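Local coordinates for DegV family protein (Eubacterium eligens, PDB 3FDJ) that is of unknown function but belongs to the DegV family, whose characterised members bind fatty acids, so it probably binds a lipid chain too, at residues D9-I14 against K116-Q121; F79-T84 against P120-I125; G223-I228 against T250-V255. All blocks are in the same frame, centred on the assembly; numbering follows the deposited sequence.

Contacts 1 and 2 adjoin, their centres about 5 Å apart, and share P120 and Q121 at the start of helix 120-134. They touch directly: D9 OD2 lies 2.8 Å from I83 N, and S117 O lies 2.9 Å from T84 N. Contact 3, about 16 Å from both between centres, belongs to the sheet containing strands 226-230 and 253-257, while strand 77-82 belongs to a different one. P120 CB comes 3.5 Å from R227 O, and helix 120-134 touches both sheets. A bound hexaethylene glycol, probably from the crystallisation liquor, lies about 4 Å from the side chains of T118 and I83; the glycol may mark a pocket beside contacts 1 and 2.

Contact 1: residues D9-I14 against K116-Q121; sequences DSACDI and KSTGPQ
The carbonyl oxygen of A11 is met by two groups of G119. G119 N lies 3.0 Å from A11 O in a weak hydrogen bond, bent to 123° at the hydrogen, and G119 CA approaches A11 O in a CA-H...O contact of 3.1 Å. A11 CB rests beside T118 OG1, 3.7 Å away, the hydroxyl standing anti to its own backbone N (chi1 -163°). D13, just after the 3-10 turn 10-12, brings its OD2 3.4 Å from G119 CA, while OD1 accepts from the backbone N of G259. G119, at the N-cap of helix 120-134, has a positive phi, and a side chain there would run into P120 CD and crowd D13 OD2. Each segment is braced internally. D9 OD1 takes A11 N at 2.9 Å through its anti lone pair, forming an Asx turn after strand 5-9. S117 OG donates to Q121 OE1 at 2.7 Å, with the donor tilted from the carbonyl plane, and Q121 N bonds back to T118 O. L261 and C262 of helix 260-266 pack nearby, against A11, D13 and T118, and a bound glycol near T118 may mark a pocket. The loop thus meets the helix start through one weak bond, a CA-H...O contact and close packing, and the D13 carboxylate beside the helix N-terminus would probably be favoured by the helix dipole.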
loop_
_atom_site.group_PDB
_atom_site.type_symbol
_atom_site.label_atom_id
_atom_site.label_comp_id
_atom_site.label_asym_id
_atom_site.label_seq_id
_atom_site.Cartn_x
_atom_site.Cartn_y
_atom_site.Cartn_z
ATOM N N ASP A 9 -3.515 0.889 8.336
ATOM C CA ASP A 9 -3.307 2.278 8.022
ATOM C C ASP A 9 -3.784 2.622 6.601
ATOM O O ASP A 9 -3.950 1.751 5.732
ATOM C CB ASP A 9 -1.886 2.715 8.280
ATOM C CG ASP A 9 -0.929 2.114 7.330
ATOM O OD1 ASP A 9 -1.032 2.438 6.107
ATOM O OD2 ASP A 9 -0.043 1.354 7.802
ATOM N N SER A 10 -3.988 3.916 6.385
ATOM C CA SER A 10 -4.600 4.424 5.157
ATOM C C SER A 10 -3.731 4.241 3.901
ATOM O O SER A 10 -4.211 4.461 2.795
ATOM C CB SER A 10 -4.969 5.904 5.341
ATOM O OG SER A 10 -3.809 6.724 5.420
ATOM N N ALA A 11 -2.480 3.806 4.063
ATOM C CA ALA A 11 -1.663 3.401 2.907
ATOM C C ALA A 11 -2.257 2.195 2.171
ATOM O O ALA A 11 -1.810 1.893 1.065
ATOM C CB ALA A 11 -0.239 3.119 3.306
ATOM N N CYS A 12 -3.245 1.519 2.762
ATOM C CA CYS A 12 -3.931 0.415 2.082
ATOM C C CYS A 12 -4.906 0.885 0.993
ATOM O O CYS A 12 -5.409 0.072 0.222
ATOM C CB CYS A 12 -4.654 -0.472 3.088
ATOM S SG CYS A 12 -6.116 0.254 3.774
ATOM N N ASP A 13 -5.168 2.194 0.950
ATOM C CA ASP A 13 -6.005 2.859 -0.083
ATOM C C ASP A 13 -7.520 2.590 0.027
ATOM O O ASP A 13 -8.291 3.168 -0.750
ATOM C CB ASP A 13 -5.562 2.516 -1.530
ATOM C CG ASP A 13 -4.067 2.779 -1.801
ATOM O OD1 ASP A 13 -3.605 3.917 -1.547
ATOM O OD2 ASP A 13 -3.374 1.852 -2.323
ATOM N N ILE A 14 -7.955 1.748 0.964
ATOM C CA ILE A 14 -9.369 1.357 1.050
ATOM C C ILE A 14 -9.950 1.756 2.392
ATOM O O ILE A 14 -9.209 1.973 3.365
ATOM C CB ILE A 14 -9.602 -0.146 0.764
ATOM C CG1 ILE A 14 -8.861 -1.046 1.754
ATOM C CG2 ILE A 14 -9.134 -0.460 -0.653
ATOM C CD1 ILE A 14 -9.329 -2.498 1.771
ATOM N N LYS A 116 5.699 -5.157 5.038
ATOM C CA LYS A 116 6.931 -5.046 4.260
ATOM C C LYS A 116 6.655 -4.398 2.890
ATOM O O LYS A 116 7.437 -4.526 1.955
ATOM C CB LYS A 116 7.584 -6.411 4.085
ATOM C CG LYS A 116 7.766 -7.212 5.370
ATOM C CD LYS A 116 8.487 -8.512 5.011
ATOM C CE LYS A 116 8.543 -9.512 6.122
ATOM N NZ LYS A 116 9.411 -10.654 5.686
ATOM N N SER A 117 5.560 -3.668 2.798
ATOM C CA SER A 117 5.158 -3.077 1.554
ATOM C C SER A 117 4.162 -1.928 1.773
ATOM O O SER A 117 4.263 -1.190 2.750
ATOM C CB SER A 117 4.561 -4.187 0.679
ATOM O OG SER A 117 4.397 -3.769 -0.677
ATOM N N THR A 118 3.237 -1.759 0.833
ATOM C CA THR A 118 2.274 -0.660 0.855
ATOM C C THR A 118 1.142 -0.984 -0.107
ATOM O O THR A 118 1.228 -1.943 -0.889
ATOM C CB THR A 118 2.936 0.669 0.440
ATOM O OG1 THR A 118 2.100 1.760 0.851
ATOM C CG2 THR A 118 3.202 0.716 -1.089
ATOM N N GLY A 119 0.090 -0.174 -0.043
ATOM C CA GLY A 119 -0.954 -0.142 -1.049
ATOM C C GLY A 119 -1.522 -1.495 -1.394
ATOM O O GLY A 119 -2.051 -2.182 -0.520
ATOM N N PRO A 120 -1.434 -1.883 -2.683
ATOM C CA PRO A 120 -2.131 -3.089 -3.078
ATOM C C PRO A 120 -1.643 -4.363 -2.422
ATOM O O PRO A 120 -2.405 -5.323 -2.343
ATOM C CB PRO A 120 -1.945 -3.137 -4.605
ATOM C CG PRO A 120 -0.768 -2.298 -4.867
ATOM C CD PRO A 120 -0.861 -1.192 -3.838
ATOM N N GLN A 121 -0.396 -4.394 -1.956
ATOM C CA GLN A 121 0.078 -5.568 -1.216
ATOM C C GLN A 121 -0.598 -5.661 0.161
ATOM O O GLN A 121 -0.974 -6.761 0.599
ATOM C CB GLN A 121 1.615 -5.578 -1.136
ATOM C CG GLN A 121 2.235 -6.914 -0.629
ATOM C CD GLN A 121 3.664 -7.176 -1.136
ATOM O OE1 GLN A 121 4.361 -6.271 -1.588
ATOM N NE2 GLN A 121 4.129 -8.423 -0.986
#

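Contact 2: residues F79-T84 against P120-I125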
loop_
_atom_site.group_PDB
_atom_site.type_symbol
_atom_site.label_atom_id
_atom_site.label_comp_id
_atom_site.label_asym_id
_atom_site.label_seq_id
_atom_site.Cartn_x
_atom_site.Cartn_y
_atom_site.Cartn_z
ATOM N N PHE A 79 -6.525 -8.063 13.789
ATOM C CA PHE A 79 -5.349 -8.063 12.941
ATOM C C PHE A 79 -5.167 -6.640 12.447
ATOM O O PHE A 79 -6.121 -5.996 11.988
ATOM C CB PHE A 79 -5.471 -9.043 11.757
ATOM C CG PHE A 79 -5.384 -10.477 12.155
ATOM C CD1 PHE A 79 -4.153 -11.067 12.445
ATOM C CD2 PHE A 79 -6.523 -11.249 12.266
ATOM C CE1 PHE A 79 -4.088 -12.397 12.822
ATOM C CE2 PHE A 79 -6.462 -12.590 12.678
ATOM C CZ PHE A 79 -5.247 -13.151 12.966
ATOM N N VAL A 80 -3.933 -6.151 12.553
ATOM C CA VAL A 80 -3.577 -4.806 12.112
ATOM C C VAL A 80 -2.544 -4.919 11.020
ATOM O O VAL A 80 -1.492 -5.535 11.242
ATOM C CB VAL A 80 -2.990 -3.977 13.269
ATOM C CG1 VAL A 80 -2.805 -2.518 12.822
ATOM C CG2 VAL A 80 -3.890 -4.043 14.526
ATOM N N VAL A 81 -2.805 -4.342 9.843
ATOM C CA VAL A 81 -1.818 -4.371 8.751
ATOM C C VAL A 81 -1.213 -2.984 8.593
ATOM O O VAL A 81 -1.937 -1.989 8.539
ATOM C CB VAL A 81 -2.454 -4.855 7.439
ATOM C CG1 VAL A 81 -1.400 -4.922 6.296
ATOM C CG2 VAL A 81 -3.118 -6.237 7.649
ATOM N N THR A 82 0.112 -2.906 8.579
ATOM C CA THR A 82 0.781 -1.621 8.457
ATOM C C THR A 82 1.678 -1.557 7.225
ATOM O O THR A 82 2.127 -2.562 6.708
ATOM C CB THR A 82 1.652 -1.235 9.693
ATOM O OG1 THR A 82 2.865 -1.994 9.716
ATOM C CG2 THR A 82 0.885 -1.430 11.047
ATOM N N ILE A 83 1.905 -0.339 6.763
ATOM C CA ILE A 83 2.924 -0.038 5.767
ATOM C C ILE A 83 4.294 -0.451 6.335
ATOM O O ILE A 83 4.504 -0.484 7.558
ATOM C CB ILE A 83 2.846 1.464 5.394
ATOM C CG1 ILE A 83 3.924 1.890 4.362
ATOM C CG2 ILE A 83 2.933 2.296 6.635
ATOM C CD1 ILE A 83 3.581 3.219 3.689
ATOM N N THR A 84 5.202 -0.809 5.436
ATOM C CA THR A 84 6.527 -1.280 5.782
ATOM C C THR A 84 7.224 -0.528 6.923
ATOM O O THR A 84 7.360 0.714 6.934
ATOM C CB THR A 84 7.446 -1.295 4.540
ATOM O OG1 THR A 84 8.760 -1.684 4.947
ATOM C CG2 THR A 84 7.479 0.069 3.839
ATOM N N PRO A 120 -1.434 -1.883 -2.683
ATOM C CA PRO A 120 -2.131 -3.089 -3.078
ATOM C C PRO A 120 -1.643 -4.363 -2.422
ATOM O O PRO A 120 -2.405 -5.323 -2.343
ATOM C CB PRO A 120 -1.945 -3.137 -4.605
ATOM C CG PRO A 120 -0.768 -2.298 -4.867
ATOM C CD PRO A 120 -0.861 -1.192 -3.838
ATOM N N GLN A 121 -0.396 -4.394 -1.956
ATOM C CA GLN A 121 0.078 -5.568 -1.216
ATOM C C GLN A 121 -0.598 -5.661 0.161
ATOM O O GLN A 121 -0.974 -6.761 0.599
ATOM C CB GLN A 121 1.615 -5.578 -1.136
ATOM C CG GLN A 121 2.235 -6.914 -0.629
ATOM C CD GLN A 121 3.664 -7.176 -1.136
ATOM O OE1 GLN A 121 4.361 -6.271 -1.588
ATOM N NE2 GLN A 121 4.129 -8.423 -0.986
HETATM N N MSE A 122 -0.779 -4.518 0.817
HETATM C CA MSE A 122 -1.568 -4.445 2.067
HETATM C C MSE A 122 -2.997 -4.894 1.783
HETATM O O MSE A 122 -3.560 -5.679 2.550
HETATM C CB MSE A 122 -1.567 -3.023 2.666
HETATM C CG MSE A 122 -0.196 -2.552 3.101
HETATM SE SE MSE A 122 -0.246 -0.736 3.707
HETATM C CE MSE A 122 -1.395 -0.994 5.319
ATOM N N ARG A 123 -3.570 -4.446 0.660
ATOM C CA ARG A 123 -4.908 -4.913 0.279
ATOM C C ARG A 123 -4.993 -6.426 0.121
ATOM O O ARG A 123 -5.930 -7.045 0.632
ATOM C CB ARG A 123 -5.434 -4.208 -0.980
ATOM C CG ARG A 123 -6.822 -4.616 -1.297
ATOM C CD ARG A 123 -7.412 -3.816 -2.419
ATOM N NE ARG A 123 -8.759 -4.302 -2.656
ATOM C CZ ARG A 123 -9.728 -3.603 -3.240
ATOM N NH1 ARG A 123 -9.527 -2.351 -3.685
ATOM N NH2 ARG A 123 -10.926 -4.162 -3.352
ATOM N N ILE A 124 -4.023 -7.020 -0.579
ATOM C CA ILE A 124 -3.993 -8.472 -0.761
ATOM C C ILE A 124 -3.900 -9.209 0.587
ATOM O O ILE A 124 -4.554 -10.227 0.796
ATOM C CB ILE A 124 -2.879 -8.885 -1.754
ATOM C CG1 ILE A 124 -3.331 -8.546 -3.175
ATOM C CG2 ILE A 124 -2.558 -10.380 -1.665
ATOM C CD1 ILE A 124 -2.362 -8.972 -4.304
ATOM N N ILE A 125 -3.080 -8.708 1.489
ATOM C CA ILE A 125 -2.997 -9.283 2.835
ATOM C C ILE A 125 -4.371 -9.227 3.539
ATOM O O ILE A 125 -4.856 -10.229 4.057
ATOM C CB ILE A 125 -1.897 -8.595 3.664
ATOM C CG1 ILE A 125 -0.535 -8.914 3.049
ATOM C CG2 ILE A 125 -1.949 -9.041 5.135
ATOM C CD1 ILE A 125 0.626 -8.038 3.553
#
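M122, a selenomethionine, carries most of the contact as helix 120-134 passes over strand 77-82. CG stands anti to the carbonyl carbon (chi1 -64°), and the bend at chi3 (65°) brings CE over the strand backbone. M122 CE lies 3.4 Å from V81 O and 3.7 Å from T82 C. The selenium itself faces the next residue, with M122 SE 3.8 Å from I83 N and 4.2 Å from I83 CB. V81 and M122 interdigitate from opposing directions: V81 CG1 lies 4.0 Å from M122 CE and stays close to M122 CG and CB as well. A11 and C12 of the loop after strand 5-9 also touch M122, and a bound glycol beside the I83 side chain may mark a pocket at this end of the contact. One turn on from M122, I125 comes back to the strand and meets the second methyl of V81 at a slant, I125 CG2 lying 3.9 Å from V81 CG2. V81 therefore spreads its branches between two helix residues, CG1 to M122 and CG2 to I125. Strand 79-82 and helix 120-125 run nearly antiparallel (164°), their axes 9.0 Å apart. Strand 77-82 is paired in parallel with 5-9 and 109-114, and the helix that follows 109-114 runs back antiparallel to it, as in a beta-alpha-beta layer. T82 points the opposite way, to helix 90-102. Chemically, side-chain methyls meet by dispersion, and M122 CE and SE also lie against the peptide backbone at V81-I83; in this contact fit, rather than directional bonding, sets the helix on the strand.

Contact 3: residues G223-I228 against T250-V255; sequences GGKLRI and TTDVCV
R227 holds D252 through both terminal nitrogens on a single oxygen: NH1 and NH2 each lie 3.0 Å from D252 OD1 in an end-on salt bridge. OD1 sits close to the guanidinium plane, but both nitrogens approach from one face of the carboxylate, the two planes being 55° apart. NH1 also donates to the carbonyl of its neighbour, L226 O, at 2.9 Å, entering from above the carbonyl plane, and L226 O takes C254 N as well. NH2 has a second salt bridge, to E127, which also pairs with K225 NZ. The guanidinium is sandwiched: K225 CG stands 3.4 Å above one face, toward the rim, and C254 CB lies over the other. A bend at chi2 (-66°) sets R227 CD 3.6 Å from C254 CB. An alanine in place of R227 would probably leave the D252 carboxylate without its salt-bridge mate and E127 with K225 as a remaining partner. Parallel pairing of the strands frames this cluster: L226 N bonds to D252 O, and I228 N lies 2.9 Å from C254 O. Around G223 and D252, a water donates to G223 O and accepts from D252 N, while T250 CG2 lies 3.4 Å from G224 O. On the face away from R227, L226 packs alongside V253, L226 CD2 being 3.7 Å from V253 CG1. Strand 253-257 is the outermost of its sheet within the chain, and 226-230 lies between it and 271-276. Helix 234-248, the crossover of this beta-alpha-beta unit, packs on the face of L226, I228 and V255; helix 120-134 packs against K225 and R227.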
loop_
_atom_site.group_PDB
_atom_site.type_symbol
_atom_site.label_atom_id
_atom_site.label_comp_id
_atom_site.label_asym_id
_atom_site.label_seq_id
_atom_site.Cartn_x
_atom_site.Cartn_y
_atom_site.Cartn_z
ATOM N N GLY A 223 -1.192 -16.088 -12.850
ATOM C CA GLY A 223 -2.599 -15.757 -13.048
ATOM C C GLY A 223 -3.458 -15.615 -11.802
ATOM O O GLY A 223 -4.670 -15.584 -11.908
ATOM N N GLY A 224 -2.840 -15.536 -10.627
ATOM C CA GLY A 224 -3.572 -15.351 -9.372
ATOM C C GLY A 224 -4.026 -13.917 -9.128
ATOM O O GLY A 224 -3.976 -13.061 -10.006
ATOM N N LYS A 225 -4.447 -13.652 -7.904
ATOM C CA LYS A 225 -5.022 -12.379 -7.560
ATOM C C LYS A 225 -4.070 -11.221 -7.901
ATOM O O LYS A 225 -2.870 -11.303 -7.670
ATOM C CB LYS A 225 -5.368 -12.398 -6.069
ATOM C CG LYS A 225 -6.023 -11.142 -5.586
ATOM C CD LYS A 225 -6.309 -11.199 -4.097
ATOM C CE LYS A 225 -7.338 -12.218 -3.764
ATOM N NZ LYS A 225 -7.922 -11.966 -2.419
ATOM N N LEU A 226 -4.637 -10.162 -8.473
ATOM C CA LEU A 226 -3.915 -8.990 -8.958
ATOM C C LEU A 226 -4.668 -7.744 -8.523
ATOM O O LEU A 226 -5.886 -7.633 -8.735
ATOM C CB LEU A 226 -3.874 -9.001 -10.497
ATOM C CG LEU A 226 -3.374 -7.734 -11.215
ATOM C CD1 LEU A 226 -1.918 -7.546 -10.912
ATOM C CD2 LEU A 226 -3.649 -7.850 -12.736
ATOM N N ARG A 227 -3.956 -6.799 -7.915
ATOM C CA ARG A 227 -4.566 -5.557 -7.433
ATOM C C ARG A 227 -3.703 -4.409 -7.929
ATOM O O ARG A 227 -2.487 -4.430 -7.769
ATOM C CB ARG A 227 -4.660 -5.553 -5.885
ATOM C CG ARG A 227 -5.598 -6.626 -5.319
ATOM C CD ARG A 227 -7.035 -6.379 -5.710
ATOM N NE ARG A 227 -7.957 -7.399 -5.200
ATOM C CZ ARG A 227 -8.398 -8.466 -5.860
ATOM N NH1 ARG A 227 -8.075 -8.696 -7.126
ATOM N NH2 ARG A 227 -9.244 -9.278 -5.244
ATOM N N ILE A 228 -4.325 -3.433 -8.577
ATOM C CA ILE A 228 -3.599 -2.298 -9.147
ATOM C C ILE A 228 -4.256 -0.996 -8.677
ATOM O O ILE A 228 -5.468 -0.793 -8.907
ATOM C CB ILE A 228 -3.638 -2.315 -10.696
ATOM C CG1 ILE A 228 -3.219 -3.673 -11.272
ATOM C CG2 ILE A 228 -2.807 -1.141 -11.270
ATOM C CD1 ILE A 228 -3.405 -3.832 -12.825
ATOM N N THR A 250 -5.679 -14.319 -15.913
ATOM C CA THR A 250 -6.170 -13.830 -14.628
ATOM C C THR A 250 -7.649 -13.460 -14.702
ATOM O O THR A 250 -8.071 -12.821 -15.649
ATOM C CB THR A 250 -5.398 -12.586 -14.237
ATOM O OG1 THR A 250 -3.999 -12.837 -14.418
ATOM C CG2 THR A 250 -5.704 -12.168 -12.787
ATOM N N THR A 251 -8.413 -13.874 -13.701
ATOM C CA THR A 251 -9.811 -13.456 -13.563
ATOM C C THR A 251 -10.034 -12.605 -12.309
ATOM O O THR A 251 -11.016 -11.866 -12.246
ATOM C CB THR A 251 -10.762 -14.647 -13.526
ATOM O OG1 THR A 251 -10.384 -15.527 -12.473
ATOM C CG2 THR A 251 -10.751 -15.398 -14.872
ATOM N N ASP A 252 -9.150 -12.701 -11.314
ATOM C CA ASP A 252 -9.337 -11.951 -10.070
ATOM C C ASP A 252 -8.474 -10.684 -10.062
ATOM O O ASP A 252 -7.376 -10.668 -9.516
ATOM C CB ASP A 252 -9.034 -12.833 -8.855
ATOM C CG ASP A 252 -9.455 -12.185 -7.546
ATOM O OD1 ASP A 252 -9.901 -11.013 -7.541
ATOM O OD2 ASP A 252 -9.350 -12.872 -6.517
ATOM N N VAL A 253 -9.010 -9.632 -10.673
ATOM C CA VAL A 253 -8.313 -8.369 -10.870
ATOM C C VAL A 253 -9.188 -7.251 -10.364
ATOM O O VAL A 253 -10.402 -7.272 -10.542
ATOM C CB VAL A 253 -7.999 -8.098 -12.350
ATOM C CG1 VAL A 253 -7.143 -6.804 -12.513
ATOM C CG2 VAL A 253 -7.266 -9.253 -12.942
ATOM N N CYS A 254 -8.574 -6.283 -9.706
ATOM C CA CYS A 254 -9.262 -5.064 -9.328
ATOM C C CYS A 254 -8.317 -3.874 -9.593
ATOM O O CYS A 254 -7.163 -3.890 -9.153
ATOM C CB CYS A 254 -9.683 -5.106 -7.864
ATOM S SG CYS A 254 -10.702 -3.697 -7.389
ATOM N N VAL A 255 -8.833 -2.871 -10.301
ATOM C CA VAL A 255 -8.145 -1.598 -10.541
ATOM C C VAL A 255 -8.899 -0.529 -9.764
ATOM O O VAL A 255 -10.133 -0.415 -9.884
ATOM C CB VAL A 255 -8.186 -1.224 -12.029
ATOM C CG1 VAL A 255 -7.749 0.257 -12.259
ATOM C CG2 VAL A 255 -7.340 -2.199 -12.850
HETATM O O HOH W 1 -7.221 -14.808 -11.069
#